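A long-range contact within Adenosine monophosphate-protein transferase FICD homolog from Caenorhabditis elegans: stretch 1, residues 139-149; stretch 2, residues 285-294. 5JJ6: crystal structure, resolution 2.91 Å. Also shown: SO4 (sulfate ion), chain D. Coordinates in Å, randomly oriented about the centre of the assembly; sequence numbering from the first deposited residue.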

# COMPACT_ATOMS: atom_id res chain seq x y z
N LEU B 139 10.42 -9.28 -16.95
CA LEU B 139 10.32 -10.73 -17.03
C LEU B 139 10.21 -11.38 -15.63
O LEU B 139 9.35 -12.26 -15.38
CB LEU B 139 11.52 -11.28 -17.79
CG LEU B 139 11.29 -12.55 -18.59
CD1 LEU B 139 10.05 -12.43 -19.44
CD2 LEU B 139 12.51 -12.87 -19.45
N TYR B 140 11.08 -10.94 -14.74
CA TYR B 140 11.08 -11.43 -13.38
C TYR B 140 9.74 -11.13 -12.72
O TYR B 140 9.09 -12.04 -12.20
CB TYR B 140 12.22 -10.82 -12.56
CG TYR B 140 12.31 -11.40 -11.16
CD1 TYR B 140 11.50 -10.91 -10.13
CD2 TYR B 140 13.15 -12.47 -10.88
CE1 TYR B 140 11.55 -11.45 -8.87
CE2 TYR B 140 13.21 -13.01 -9.61
CZ TYR B 140 12.41 -12.50 -8.61
OH TYR B 140 12.45 -13.03 -7.33
N VAL B 141 9.32 -9.87 -12.76
CA VAL B 141 8.10 -9.48 -12.06
C VAL B 141 6.90 -10.27 -12.57
O VAL B 141 6.08 -10.78 -11.77
CB VAL B 141 7.85 -7.98 -12.18
CG1 VAL B 141 6.45 -7.61 -11.65
CG2 VAL B 141 8.95 -7.21 -11.45
N TYR B 142 6.80 -10.37 -13.89
CA TYR B 142 5.74 -11.14 -14.52
C TYR B 142 5.67 -12.52 -13.94
O TYR B 142 4.63 -12.94 -13.43
CB TYR B 142 5.93 -11.27 -16.02
CG TYR B 142 4.99 -12.31 -16.58
CD1 TYR B 142 3.61 -12.15 -16.47
CD2 TYR B 142 5.47 -13.46 -17.20
CE1 TYR B 142 2.74 -13.09 -16.96
CE2 TYR B 142 4.59 -14.41 -17.70
CZ TYR B 142 3.23 -14.22 -17.58
OH TYR B 142 2.34 -15.16 -18.07
N HIS B 143 6.78 -13.25 -14.03
CA HIS B 143 6.73 -14.65 -13.63
C HIS B 143 6.45 -14.82 -12.13
O HIS B 143 5.57 -15.60 -11.74
CB HIS B 143 8.03 -15.33 -14.02
CG HIS B 143 8.09 -15.69 -15.47
ND1 HIS B 143 7.30 -16.67 -16.02
CD2 HIS B 143 8.83 -15.18 -16.48
CE1 HIS B 143 7.56 -16.76 -17.32
NE2 HIS B 143 8.49 -15.87 -17.62
N THR B 144 7.14 -14.05 -11.30
CA THR B 144 6.96 -14.21 -9.87
C THR B 144 5.54 -13.84 -9.40
O THR B 144 5.08 -14.41 -8.41
CB THR B 144 8.01 -13.42 -9.05
OG1 THR B 144 8.00 -13.89 -7.69
CG2 THR B 144 7.74 -11.91 -9.08
N VAL B 145 4.86 -12.89 -10.03
CA VAL B 145 3.49 -12.60 -9.60
C VAL B 145 2.45 -13.53 -10.25
O VAL B 145 1.42 -13.86 -9.65
CB VAL B 145 3.10 -11.13 -9.86
CG1 VAL B 145 4.06 -10.21 -9.13
CG2 VAL B 145 3.05 -10.82 -11.34
N ALA B 146 2.72 -13.95 -11.48
CA ALA B 146 1.85 -14.88 -12.19
C ALA B 146 1.80 -16.19 -11.40
O ALA B 146 0.72 -16.77 -11.25
CB ALA B 146 2.36 -15.12 -13.61
N ILE B 147 2.94 -16.63 -10.87
CA ILE B 147 3.00 -17.86 -10.09
C ILE B 147 2.08 -17.81 -8.85
O ILE B 147 1.47 -18.82 -8.48
CB ILE B 147 4.45 -18.15 -9.61
CG1 ILE B 147 5.16 -19.09 -10.56
CG2 ILE B 147 4.45 -18.78 -8.25
CD1 ILE B 147 6.60 -19.28 -10.19
N GLU B 148 1.94 -16.64 -8.26
CA GLU B 148 1.09 -16.47 -7.09
C GLU B 148 -0.38 -16.37 -7.51
O GLU B 148 -1.28 -16.45 -6.67
CB GLU B 148 1.57 -15.25 -6.29
CG GLU B 148 0.55 -14.54 -5.42
CD GLU B 148 -0.17 -13.41 -6.16
OE1 GLU B 148 0.53 -12.53 -6.75
OE2 GLU B 148 -1.43 -13.42 -6.17
N GLY B 149 -0.63 -16.24 -8.81
CA GLY B 149 -1.99 -16.25 -9.33
C GLY B 149 -2.47 -15.02 -10.09
O GLY B 149 -3.56 -15.03 -10.68
N GLY B 285 5.57 -16.37 -0.24
CA GLY B 285 6.17 -17.01 -1.39
C GLY B 285 6.99 -16.07 -2.28
O GLY B 285 8.11 -16.41 -2.68
N ARG B 286 6.41 -14.91 -2.60
CA ARG B 286 7.10 -13.90 -3.41
C ARG B 286 8.39 -13.42 -2.74
O ARG B 286 9.44 -13.30 -3.39
CB ARG B 286 6.20 -12.68 -3.67
CG ARG B 286 5.23 -12.81 -4.83
CD ARG B 286 4.25 -11.67 -4.81
NE ARG B 286 3.14 -11.99 -3.92
CZ ARG B 286 2.22 -11.14 -3.50
NH1 ARG B 286 2.25 -9.86 -3.87
NH2 ARG B 286 1.27 -11.57 -2.69
N THR B 287 8.32 -13.15 -1.44
CA THR B 287 9.48 -12.69 -0.70
C THR B 287 10.54 -13.78 -0.62
O THR B 287 11.73 -13.49 -0.65
CB THR B 287 9.10 -12.23 0.70
OG1 THR B 287 7.96 -11.36 0.62
CG2 THR B 287 10.27 -11.51 1.38
N ALA B 288 10.10 -15.03 -0.49
CA ALA B 288 10.98 -16.20 -0.48
C ALA B 288 11.72 -16.39 -1.80
O ALA B 288 12.89 -16.78 -1.82
CB ALA B 288 10.19 -17.44 -0.13
N ARG B 289 11.00 -16.21 -2.91
CA ARG B 289 11.65 -16.32 -4.21
C ARG B 289 12.62 -15.17 -4.35
O ARG B 289 13.67 -15.29 -4.99
CB ARG B 289 10.63 -16.35 -5.36
CG ARG B 289 9.79 -17.60 -5.35
CD ARG B 289 8.92 -17.75 -6.58
NE ARG B 289 7.80 -16.83 -6.62
CZ ARG B 289 6.71 -16.94 -5.86
NH1 ARG B 289 6.63 -17.92 -4.98
NH2 ARG B 289 5.73 -16.05 -5.97
N LEU B 290 12.26 -14.04 -3.75
CA LEU B 290 13.11 -12.87 -3.81
C LEU B 290 14.41 -13.15 -3.08
O LEU B 290 15.49 -12.89 -3.60
CB LEU B 290 12.39 -11.67 -3.21
CG LEU B 290 12.73 -10.31 -3.81
CD1 LEU B 290 12.50 -10.29 -5.31
CD2 LEU B 290 11.90 -9.26 -3.11
N LEU B 291 14.28 -13.71 -1.88
CA LEU B 291 15.41 -14.05 -1.02
C LEU B 291 16.33 -15.04 -1.72
O LEU B 291 17.57 -14.88 -1.71
CB LEU B 291 14.90 -14.64 0.29
CG LEU B 291 16.00 -15.02 1.28
CD1 LEU B 291 16.98 -13.88 1.43
CD2 LEU B 291 15.39 -15.41 2.62
N LEU B 292 15.71 -16.06 -2.31
CA LEU B 292 16.41 -17.02 -3.15
C LEU B 292 17.28 -16.26 -4.13
O LEU B 292 18.51 -16.45 -4.19
CB LEU B 292 15.42 -17.90 -3.90
CG LEU B 292 15.87 -19.11 -4.73
CD1 LEU B 292 14.66 -19.95 -5.02
CD2 LEU B 292 16.51 -18.71 -6.04
N ASN B 293 16.63 -15.37 -4.87
CA ASN B 293 17.32 -14.61 -5.90
C ASN B 293 18.47 -13.72 -5.40
O ASN B 293 19.53 -13.67 -6.02
CB ASN B 293 16.34 -13.73 -6.64
CG ASN B 293 16.96 -13.10 -7.82
OD1 ASN B 293 17.50 -13.79 -8.69
ND2 ASN B 293 16.96 -11.77 -7.84
N LEU B 294 18.24 -13.04 -4.29
CA LEU B 294 19.27 -12.24 -3.65
C LEU B 294 20.49 -13.11 -3.39
O LEU B 294 21.59 -12.78 -3.83
CB LEU B 294 18.73 -11.64 -2.35
CG LEU B 294 19.74 -11.06 -1.36
CD1 LEU B 294 20.41 -9.86 -1.96
CD2 LEU B 294 19.02 -10.68 -0.08
S SO4 D . 2.27 -15.27 -1.73
O1 SO4 D . 2.18 -16.13 -2.91
O2 SO4 D . 2.33 -16.04 -0.47
O3 SO4 D . 1.12 -14.35 -1.61
O4 SO4 D . 3.52 -14.52 -1.94

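Two helices, 139-148 and 285-294, run in roughly opposite directions, with 141° between their N-to-C vectors and axes 10.1 Å apart at closest approach. The backbones come nearest at Thr-144 and Arg-286, whose CA atoms are 6.5 Å apart. With partners at least 138 positions apart in sequence, this is a tertiary contact, and it buries a modest 412 Å².

Hydrogen bonding across the gap rests on one arginine. Arg-289 donates twice to Thr-144: NH2 to the carbonyl O at 3.0 Å, and NE to OG1 at 3.1 Å. The two donors lie on the same edge of the guanidinium, so a single residue offering a main-chain and a side-chain oxygen can engage both. That carbonyl is available because it lies in the last turn, where Glu-148 N bonds instead, weakly, to Val-145 O at 3.2 Å. The helix then ends in a Schellman motif at Gly-149, whose positive phi would jam a CB against the preceding carbonyl.

The charged pairing is looser. Glu-148 OE1 stands 3.9 Å from Arg-286 NE, over one face of the guanidinium, so this long salt bridge is attraction of charges without a directed N-H. NE and NH2 of Arg-286 instead donate to the sulfate, probably from the crystallisation liquor: NE reaches its O4 at 3.2 Å and NH2 its O3 at 3.0 Å, while the backbone N of Arg-286 also bonds to O4, at 3.0 Å.

Packing without directed bonds completes the contact. Ile-147 lays CG2 over one face of the Arg-289 guanidinium, 3.8 Å from CZ, covering a face at which no N-H points. At the other end, Tyr-140 points toward the second helix, its CE1 in apolar contact with Leu-290 CD1 at 3.9 Å, and its OH comes within 4.0 Å of Asn-293 CB.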